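ORF14 (Streptomyces clavuligerus, PDB 2WPX) binds acetyl-CoA as a tandem GNAT protein and probably acts as an acyltransferase in the clavulanic acid biosynthesis pathway. Local coordinates at residues 52-55 with 56-59; 193-196 with 197-200; 220-223 with 224-227. All coordinates share one frame; numbering follows the deposited sequence.

Contact 1. Residues 52-55 with 56-59; sequences FAPP and ATAL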
ATOM      1  N   PHE A  52       4.301   9.717 -11.526  1.00 12.33           N
ATOM      2  CA  PHE A  52       4.819  10.160 -10.238  1.00 12.71           C
ATOM      3  C   PHE A  52       5.167   8.969  -9.391  1.00 12.53           C
ATOM      4  O   PHE A  52       4.294   8.351  -8.811  1.00 11.68           O
ATOM      5  CB  PHE A  52       3.783  10.992  -9.513  1.00 12.36           C
ATOM      6  CG  PHE A  52       3.251  12.114 -10.325  1.00 10.87           C
ATOM      7  CD1 PHE A  52       1.981  12.065 -10.838  1.00 11.34           C
ATOM      8  CD2 PHE A  52       4.027  13.238 -10.566  1.00  8.19           C
ATOM      9  CE1 PHE A  52       1.483  13.167 -11.605  1.00 12.20           C
ATOM     10  CE2 PHE A  52       3.552  14.291 -11.307  1.00  8.93           C
ATOM     11  CZ  PHE A  52       2.270  14.254 -11.830  1.00 10.62           C
ATOM     12  N   ALA A  53       6.453   8.661  -9.336  1.00 13.58           N
ATOM     13  CA  ALA A  53       6.878   7.500  -8.654  1.00 15.06           C
ATOM     14  C   ALA A  53       7.296   7.904  -7.253  1.00 16.18           C
ATOM     15  O   ALA A  53       7.527   9.104  -6.948  1.00 16.28           O
ATOM     16  CB  ALA A  53       8.049   6.809  -9.411  1.00 15.57           C
ATOM     17  N   PRO A  54       7.402   6.894  -6.385  1.00 16.50           N
ATOM     18  CA  PRO A  54       7.853   7.130  -5.021  1.00 16.41           C
ATOM     19  C   PRO A  54       9.305   7.503  -5.091  1.00 17.29           C
ATOM     20  O   PRO A  54       9.988   7.284  -6.135  1.00 16.03           O
ATOM     21  CB  PRO A  54       7.694   5.787  -4.308  1.00 17.89           C
ATOM     22  CG  PRO A  54       7.406   4.709  -5.429  1.00 16.25           C
ATOM     23  CD  PRO A  54       7.011   5.506  -6.679  1.00 16.21           C
ATOM     24  N   PRO A  55       9.768   8.096  -3.994  1.00 16.35           N
ATOM     25  CA  PRO A  55      11.065   8.621  -3.861  1.00 16.89           C
ATOM     26  C   PRO A  55      12.156   7.630  -4.252  1.00 16.33           C
ATOM     27  O   PRO A  55      12.101   6.442  -3.923  1.00 13.33           O
ATOM     28  CB  PRO A  55      11.111   8.961  -2.372  1.00 17.76           C
ATOM     29  CG  PRO A  55       9.664   9.353  -2.104  1.00 17.14           C
ATOM     30  CD  PRO A  55       8.925   8.383  -2.814  1.00 16.40           C
ATOM     31  N   ALA A  56      13.155   8.181  -4.932  1.00 17.66           N
ATOM     32  CA  ALA A  56      14.331   7.438  -5.314  1.00 19.70           C
ATOM     33  C   ALA A  56      13.899   6.113  -5.881  1.00 18.81           C
ATOM     34  O   ALA A  56      14.464   5.095  -5.568  1.00 18.82           O
ATOM     35  CB  ALA A  56      15.243   7.219  -4.094  1.00 20.83           C
ATOM     36  N   THR A  57      12.885   6.117  -6.727  1.00 18.97           N
ATOM     37  CA  THR A  57      12.610   4.884  -7.360  1.00 18.79           C
ATOM     38  C   THR A  57      12.251   5.091  -8.814  1.00 18.06           C
ATOM     39  O   THR A  57      11.546   6.068  -9.158  1.00 18.16           O
ATOM     40  CB  THR A  57      11.621   4.080  -6.537  1.00 19.18           C
ATOM     41  OG1 THR A  57      10.299   4.329  -6.973  1.00 24.73           O
ATOM     42  CG2 THR A  57      11.724   4.472  -5.105  1.00 15.33           C
ATOM     43  N   ALA A  58      12.742   4.188  -9.662  1.00 16.42           N
ATOM     44  CA  ALA A  58      12.416   4.213 -11.089  1.00 15.93           C
ATOM     45  C   ALA A  58      11.267   3.252 -11.331  1.00 15.72           C
ATOM     46  O   ALA A  58      11.136   2.288 -10.596  1.00 16.60           O
ATOM     47  CB  ALA A  58      13.628   3.796 -11.908  1.00 14.30           C
ATOM     48  N   LEU A  59      10.470   3.487 -12.366  1.00 15.83           N
ATOM     49  CA  LEU A  59       9.440   2.535 -12.831  1.00 15.65           C
ATOM     50  C   LEU A  59       9.755   2.002 -14.211  1.00 16.39           C
ATOM     51  O   LEU A  59      10.319   2.715 -15.045  1.00 17.83           O
ATOM     52  CB  LEU A  59       8.076   3.178 -12.913  1.00 14.58           C
ATOM     53  CG  LEU A  59       7.751   4.068 -11.722  1.00 15.45           C
ATOM     54  CD1 LEU A  59       6.571   4.889 -12.055  1.00 15.64           C
ATOM     55  CD2 LEU A  59       7.446   3.159 -10.497  1.00 16.65           C
TER

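Contact 2. Residues 193-196 with 197-200; sequences YAVP and VSEL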
ATOM      1  N   TYR A 193       6.304  19.582  12.161  1.00 17.03           N
ATOM      2  CA  TYR A 193       6.158  18.165  12.510  1.00 17.02           C
ATOM      3  C   TYR A 193       6.840  17.172  11.620  1.00 15.95           C
ATOM      4  O   TYR A 193       6.746  15.979  11.887  1.00 15.71           O
ATOM      5  CB  TYR A 193       4.717  17.727  12.641  1.00 17.71           C
ATOM      6  CG  TYR A 193       3.949  18.555  13.595  1.00 19.36           C
ATOM      7  CD1 TYR A 193       2.931  19.358  13.151  1.00 23.04           C
ATOM      8  CD2 TYR A 193       4.264  18.577  14.916  1.00 21.09           C
ATOM      9  CE1 TYR A 193       2.220  20.154  14.015  1.00 23.41           C
ATOM     10  CE2 TYR A 193       3.572  19.385  15.773  1.00 23.13           C
ATOM     11  CZ  TYR A 193       2.550  20.161  15.306  1.00 20.84           C
ATOM     12  OH  TYR A 193       1.819  20.945  16.140  1.00 25.39           O
ATOM     13  N   ALA A 194       7.545  17.665  10.615  1.00 14.60           N
ATOM     14  CA  ALA A 194       8.194  16.840   9.644  1.00 14.96           C
ATOM     15  C   ALA A 194       9.348  16.070  10.246  1.00 15.78           C
ATOM     16  O   ALA A 194       9.406  14.813  10.169  1.00 15.24           O
ATOM     17  CB  ALA A 194       8.686  17.727   8.416  1.00 15.33           C
ATOM     18  N   VAL A 195      10.299  16.792  10.849  1.00 16.39           N
ATOM     19  CA  VAL A 195      11.428  16.059  11.458  1.00 16.80           C
ATOM     20  C   VAL A 195      10.958  15.150  12.637  1.00 18.14           C
ATOM     21  O   VAL A 195      11.410  14.028  12.754  1.00 18.18           O
ATOM     22  CB  VAL A 195      12.629  16.965  11.810  1.00 17.04           C
ATOM     23  CG1 VAL A 195      13.680  16.212  12.612  1.00 14.58           C
ATOM     24  CG2 VAL A 195      13.262  17.487  10.521  1.00 15.27           C
ATOM     25  N   PRO A 196      10.029  15.638  13.486  1.00 18.33           N
ATOM     26  CA  PRO A 196       9.523  14.806  14.572  1.00 19.08           C
ATOM     27  C   PRO A 196       8.833  13.523  14.057  1.00 20.15           C
ATOM     28  O   PRO A 196       8.971  12.472  14.681  1.00 21.22           O
ATOM     29  CB  PRO A 196       8.534  15.735  15.282  1.00 18.85           C
ATOM     30  CG  PRO A 196       9.174  17.138  15.094  1.00 17.48           C
ATOM     31  CD  PRO A 196       9.793  17.081  13.715  1.00 19.11           C
ATOM     32  N   VAL A 197       8.081  13.633  12.965  1.00 19.27           N
ATOM     33  CA  VAL A 197       7.529  12.491  12.313  1.00 20.48           C
ATOM     34  C   VAL A 197       8.624  11.510  11.874  1.00 22.61           C
ATOM     35  O   VAL A 197       8.456  10.275  11.944  1.00 23.01           O
ATOM     36  CB  VAL A 197       6.631  12.889  11.077  1.00 19.71           C
ATOM     37  CG1 VAL A 197       6.551  11.750  10.052  1.00 19.67           C
ATOM     38  CG2 VAL A 197       5.246  13.260  11.527  1.00 18.65           C
ATOM     39  N   SER A 198       9.733  12.024  11.375  1.00 22.60           N
ATOM     40  CA  SER A 198      10.685  11.088  10.872  1.00 23.98           C
ATOM     41  C   SER A 198      11.455  10.437  12.022  1.00 26.40           C
ATOM     42  O   SER A 198      11.902   9.301  11.883  1.00 28.35           O
ATOM     43  CB  SER A 198      11.618  11.755   9.877  1.00 23.40           C
ATOM     44  OG  SER A 198      12.494  12.590  10.586  1.00 24.45           O
ATOM     45  N   GLU A 199      11.609  11.126  13.152  1.00 50.76           N
ATOM     46  CA  GLU A 199      12.342  10.534  14.255  1.00 52.72           C
ATOM     47  C   GLU A 199      11.441   9.543  15.019  1.00 53.90           C
ATOM     48  O   GLU A 199      11.882   8.822  15.919  1.00 54.16           O
ATOM     49  CB  GLU A 199      13.028  11.602  15.157  1.00 53.12           C
ATOM     50  CG  GLU A 199      12.138  12.783  15.615  1.00 55.62           C
ATOM     51  CD  GLU A 199      12.920  14.014  16.175  1.00 57.92           C
ATOM     52  OE1 GLU A 199      12.326  15.114  16.270  1.00 57.21           O
ATOM     53  OE2 GLU A 199      14.117  13.890  16.519  1.00 59.51           O
ATOM     54  N   LEU A 200      10.169   9.503  14.647  1.00 54.28           N
ATOM     55  CA  LEU A 200       9.306   8.455  15.162  1.00 55.90           C
ATOM     56  C   LEU A 200       9.444   7.193  14.302  1.00 56.90           C
ATOM     57  O   LEU A 200       8.434   6.571  14.002  1.00 57.90           O
ATOM     58  CB  LEU A 200       7.836   8.905  15.181  1.00 55.51           C
ATOM     59  CG  LEU A 200       7.067   9.276  16.455  1.00 55.45           C
ATOM     60  CD1 LEU A 200       7.745  10.372  17.242  1.00 54.19           C
ATOM     61  CD2 LEU A 200       5.677   9.702  16.067  1.00 52.04           C
TER

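Contact 3. Residues 220-223 with 224-227; sequences YARQ and FETM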
ATOM      1  N   TYR A 220      12.054  13.202   6.391  1.00 30.77           N
ATOM      2  CA  TYR A 220      10.727  13.269   5.894  1.00 29.35           C
ATOM      3  C   TYR A 220      10.909  13.524   4.390  1.00 29.12           C
ATOM      4  O   TYR A 220      11.720  14.379   4.004  1.00 29.36           O
ATOM      5  CB  TYR A 220       9.960  14.405   6.586  1.00 29.02           C
ATOM      6  CG  TYR A 220       8.476  14.366   6.289  1.00 28.97           C
ATOM      7  CD1 TYR A 220       7.611  13.611   7.075  1.00 29.13           C
ATOM      8  CD2 TYR A 220       7.952  15.050   5.193  1.00 28.39           C
ATOM      9  CE1 TYR A 220       6.275  13.521   6.768  1.00 29.02           C
ATOM     10  CE2 TYR A 220       6.602  15.014   4.900  1.00 28.65           C
ATOM     11  CZ  TYR A 220       5.771  14.230   5.696  1.00 28.90           C
ATOM     12  OH  TYR A 220       4.439  14.180   5.413  1.00 28.27           O
ATOM     13  N   ALA A 221      10.205  12.763   3.550  1.00 29.19           N
ATOM     14  CA  ALA A 221      10.381  12.847   2.120  1.00 29.24           C
ATOM     15  C   ALA A 221       9.159  13.478   1.501  1.00 28.68           C
ATOM     16  O   ALA A 221       8.143  12.854   1.346  1.00 28.74           O
ATOM     17  CB  ALA A 221      10.601  11.492   1.552  1.00 30.03           C
ATOM     18  N   ARG A 222       9.303  14.748   1.163  1.00 28.24           N
ATOM     19  CA  ARG A 222       8.294  15.536   0.562  1.00 27.69           C
ATOM     20  C   ARG A 222       7.782  14.938  -0.738  1.00 27.90           C
ATOM     21  O   ARG A 222       6.697  15.247  -1.183  1.00 27.51           O
ATOM     22  CB  ARG A 222       8.891  16.890   0.273  1.00 27.54           C
ATOM     23  CG  ARG A 222       8.355  18.023   1.047  1.00 27.07           C
ATOM     24  CD  ARG A 222       8.551  18.118   2.534  1.00 27.21           C
ATOM     25  NE  ARG A 222       7.218  18.457   2.974  1.00 26.79           N
ATOM     26  CZ  ARG A 222       6.828  19.001   4.122  1.00 26.88           C
ATOM     27  NH1 ARG A 222       7.654  19.397   5.073  1.00 27.38           N
ATOM     28  NH2 ARG A 222       5.526  19.164   4.279  1.00 26.61           N
ATOM     29  N   GLN A 223       8.589  14.086  -1.355  1.00 28.68           N
ATOM     30  CA  GLN A 223       8.225  13.503  -2.616  1.00 29.20           C
ATOM     31  C   GLN A 223       7.081  12.499  -2.451  1.00 29.40           C
ATOM     32  O   GLN A 223       6.313  12.287  -3.377  1.00 29.64           O
ATOM     33  CB  GLN A 223       9.443  12.865  -3.290  1.00 30.26           C
ATOM     34  CG  GLN A 223       9.226  12.628  -4.746  1.00 30.99           C
ATOM     35  CD  GLN A 223      10.454  12.105  -5.488  1.00 32.29           C
ATOM     36  OE1 GLN A 223      11.585  12.283  -5.062  1.00 32.48           O
ATOM     37  NE2 GLN A 223      10.218  11.474  -6.612  1.00 33.32           N
ATOM     38  N   PHE A 224       6.980  11.895  -1.273  1.00 29.46           N
ATOM     39  CA  PHE A 224       5.831  11.089  -0.919  1.00 29.76           C
ATOM     40  C   PHE A 224       4.554  11.909  -1.024  1.00 29.02           C
ATOM     41  O   PHE A 224       3.597  11.497  -1.666  1.00 29.36           O
ATOM     42  CB  PHE A 224       5.963  10.523   0.494  1.00 29.99           C
ATOM     43  CG  PHE A 224       6.799   9.311   0.578  1.00 31.01           C
ATOM     44  CD1 PHE A 224       6.457   8.167  -0.136  1.00 32.11           C
ATOM     45  CD2 PHE A 224       7.931   9.274   1.405  1.00 31.02           C
ATOM     46  CE1 PHE A 224       7.270   7.004  -0.061  1.00 33.24           C
ATOM     47  CE2 PHE A 224       8.703   8.131   1.510  1.00 31.99           C
ATOM     48  CZ  PHE A 224       8.389   7.000   0.762  1.00 33.55           C
ATOM     49  N   GLU A 225       4.557  13.074  -0.382  1.00 28.15           N
ATOM     50  CA  GLU A 225       3.441  14.000  -0.479  1.00 27.45           C
ATOM     51  C   GLU A 225       3.152  14.413  -1.924  1.00 27.28           C
ATOM     52  O   GLU A 225       2.010  14.437  -2.311  1.00 27.16           O
ATOM     53  CB  GLU A 225       3.679  15.259   0.358  1.00 26.77           C
ATOM     54  CG  GLU A 225       3.852  14.996   1.816  1.00 27.04           C
ATOM     55  CD  GLU A 225       3.959  16.238   2.667  1.00 26.64           C
ATOM     56  OE1 GLU A 225       3.545  16.154   3.821  1.00 26.93           O
ATOM     57  OE2 GLU A 225       4.469  17.294   2.184  1.00 26.26           O
ATOM     58  N   THR A 226       4.186  14.754  -2.697  1.00 27.38           N
ATOM     59  CA  THR A 226       3.950  15.191  -4.074  1.00 27.40           C
ATOM     60  C   THR A 226       3.447  14.046  -4.970  1.00 28.28           C
ATOM     61  O   THR A 226       2.611  14.298  -5.842  1.00 28.22           O
ATOM     62  CB  THR A 226       5.152  15.928  -4.740  1.00 27.57           C
ATOM     63  OG1 THR A 226       6.210  15.001  -5.048  1.00 28.55           O
ATOM     64  CG2 THR A 226       5.667  17.024  -3.830  1.00 26.98           C
ATOM     65  N   MET A 227       3.928  12.820  -4.720  1.00 29.19           N
ATOM     66  CA  MET A 227       3.470  11.638  -5.442  1.00 30.34           C
ATOM     67  C   MET A 227       1.953  11.421  -5.235  1.00 30.25           C
ATOM     68  O   MET A 227       1.219  11.196  -6.187  1.00 30.77           O
ATOM     69  CB  MET A 227       4.283  10.395  -5.051  1.00 31.43           C
ATOM     70  CG  MET A 227       3.706   9.089  -5.519  1.00 32.85           C
ATOM     71  SD  MET A 227       4.358   7.673  -4.645  1.00 36.40           S
ATOM     72  CE  MET A 227       3.571   7.944  -3.045  1.00 35.20           C
TER

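Contact 1. Residues 52-55 with 56-59
Thr57 holds Pro54 across a tight reversal of the chain, and the polar contact here centres on one carbonyl. As modelled, the hydroxyl OG1 of Thr57 donates to Pro54 O at 3.1 Å. It sits well above the carbonyl plane, and the angle at the oxygen is 116°. The backbone N of Thr57 adds a weak second bond to Pro54 O, 3.2 Å long and bent to 124° at the hydrogen. One oxygen thus takes both a main-chain and a side-chain donor from the same residue. The methyl CG2 of Thr57 lies unrealistically near Pro55 O in the model, which leaves the exact rotation of this side chain in doubt, and the OG1 bond shares that doubt.

The remaining contacts are van der Waals packing. The Pro54 ring crosses the Thr57 side chain at about a right angle. Further along, Ala53 CB packs on the branched end of Leu59, 3.6 Å from Leu59 CD1. The same methyl lies beside the main chain of Thr57, 3.6 Å from Thr57 O. Leu59 can meet it because its CG stands anti to its own carbonyl carbon (chi1 -43°).

Pro54 and Pro55 also rest on helix 222-230. Ala58 bonds Leu78 between the antiparallel strands 57-66 and 69-79, and Ala56 bonds Asp80 just beyond their ends. Pro54 to Thr57 form a beta turn, roughly type II, with Pro55 and Ala56 at its corners and Ala56 at positive phi. The turn leads from helix 43-51 into a strand of the GNAT fold.

Contact 2. Residues 193-196 with 197-200
Ser198 has its OG between its backbone N and carbonyl carbon (chi1 73°), and this turns the hydroxyl back to Val195 O. Glu199 CG takes the same kind of position (chi1 49°), and the extended chain beyond it brings the carboxylate back alongside Pro196. Ser198 OG donates to Val195 O at 2.8 Å, as helical serines commonly do to the preceding turn. Glu199 N reaches the same Val195 O at 2.9 Å, nearly in line with the C=O bond. Ser198 N adds a weak third bond to it. Two sound donors therefore grip Val195 O, one from a side chain and one from the backbone.

OE1 of Glu199 lies 3.3 Å from Pro196 CA, close to the pyrrolidine ring, and the two side chains pass at a slant. The ring nitrogen of Pro196 has no hydrogen for the turn before, and the helix is kinked there. Beyond the proline the donors are regular again: Val197 N bonds Tyr193 O at 2.9 Å and Ser198 N bonds Ala194 O at 3.1 Å. CG2 of Val197 sits out in front of the first of these carbonyls, 3.1 Å from Tyr193 O. Leu200 N makes two weak bonds, to Pro196 O and to Val197 O, where the chain leaves the helix.

Helix 191-199 lies against strand 247-256 through Pro196, Val197 and Leu200, which all touch Leu248; Val197 also meets Tyr251. The Tyr193 ring meets that of Trp185 in strand 180-185, their planes nearly parallel. Ala194 and Val197 touch Tyr220, just ahead of helix 222-230.

Contact 3. Residues 220-223 with 224-227
Glu225 OE2 is gripped by two nitrogens of Arg222 in a side-on salt bridge. NE of Arg222 lies 3.1 Å from Glu225 OE2, and NH2 of Arg222 lies 3.0 Å from that same oxygen. NH2 comes on the syn side, while NE stands well above the carboxylate plane. The guanidinium and carboxylate planes are 70° apart. The arginine chain bends at chi2 (66°) and chi3, which lets the guanidinium run beside the glutamate.

The other carboxylate oxygen takes the Tyr220 hydroxyl: OH donates to Glu225 OE1 at 2.7 Å, from above the carboxylate plane. The Tyr220 ring edge faces the carboxylate, and its CE2 lies 4.0 Å above the guanidinium plane of Arg222, offset toward its rim. Thr189 completes the group: its O takes a hydrogen bond from Arg222 NH2 and its N gives one to Glu225 OE1. Both ends of this largely buried carboxylate are thus held, which would be expected to favour its charged form.

Ala221 CB packs 3.5 Å from Phe224 CD2. The backbone starts with an i to i+3 bond, Phe224 N to Ala221 O. It goes on with i to i+4 bonds from Thr226 N to Arg222 O and Met227 N to Gln223 O. This is the first turn of helix 222-230, with an i to i+3 salt bridge; the helix leads to antiparallel strands 234-242 and 247-256 of a GNAT fold.

How the contacts relate
Contact 3 lies between the other two. Its centre is 11 Å from contact 1 and 13 Å from contact 2, while contacts 1 and 2 do not touch and have centres 22 Å apart. Toward contact 1, Pro55 CD meets Phe224 CE1 at 3.5 Å, and Pro54 CA meets Met227 SD at 3.6 Å. This joins segments from the two GNAT regions of the tandem protein. Toward contact 2, Val197 CG1 packs on Tyr220 CD1 at 3.7 Å, just ahead of helix 222-230, and the helices themselves approach where Ala194 CB lies 3.9 Å from Arg222 NH1. All three lie away from the acetyl-CoA site, whose pocket is formed by residues between 90 and 145, among them Leu90 and Arg98.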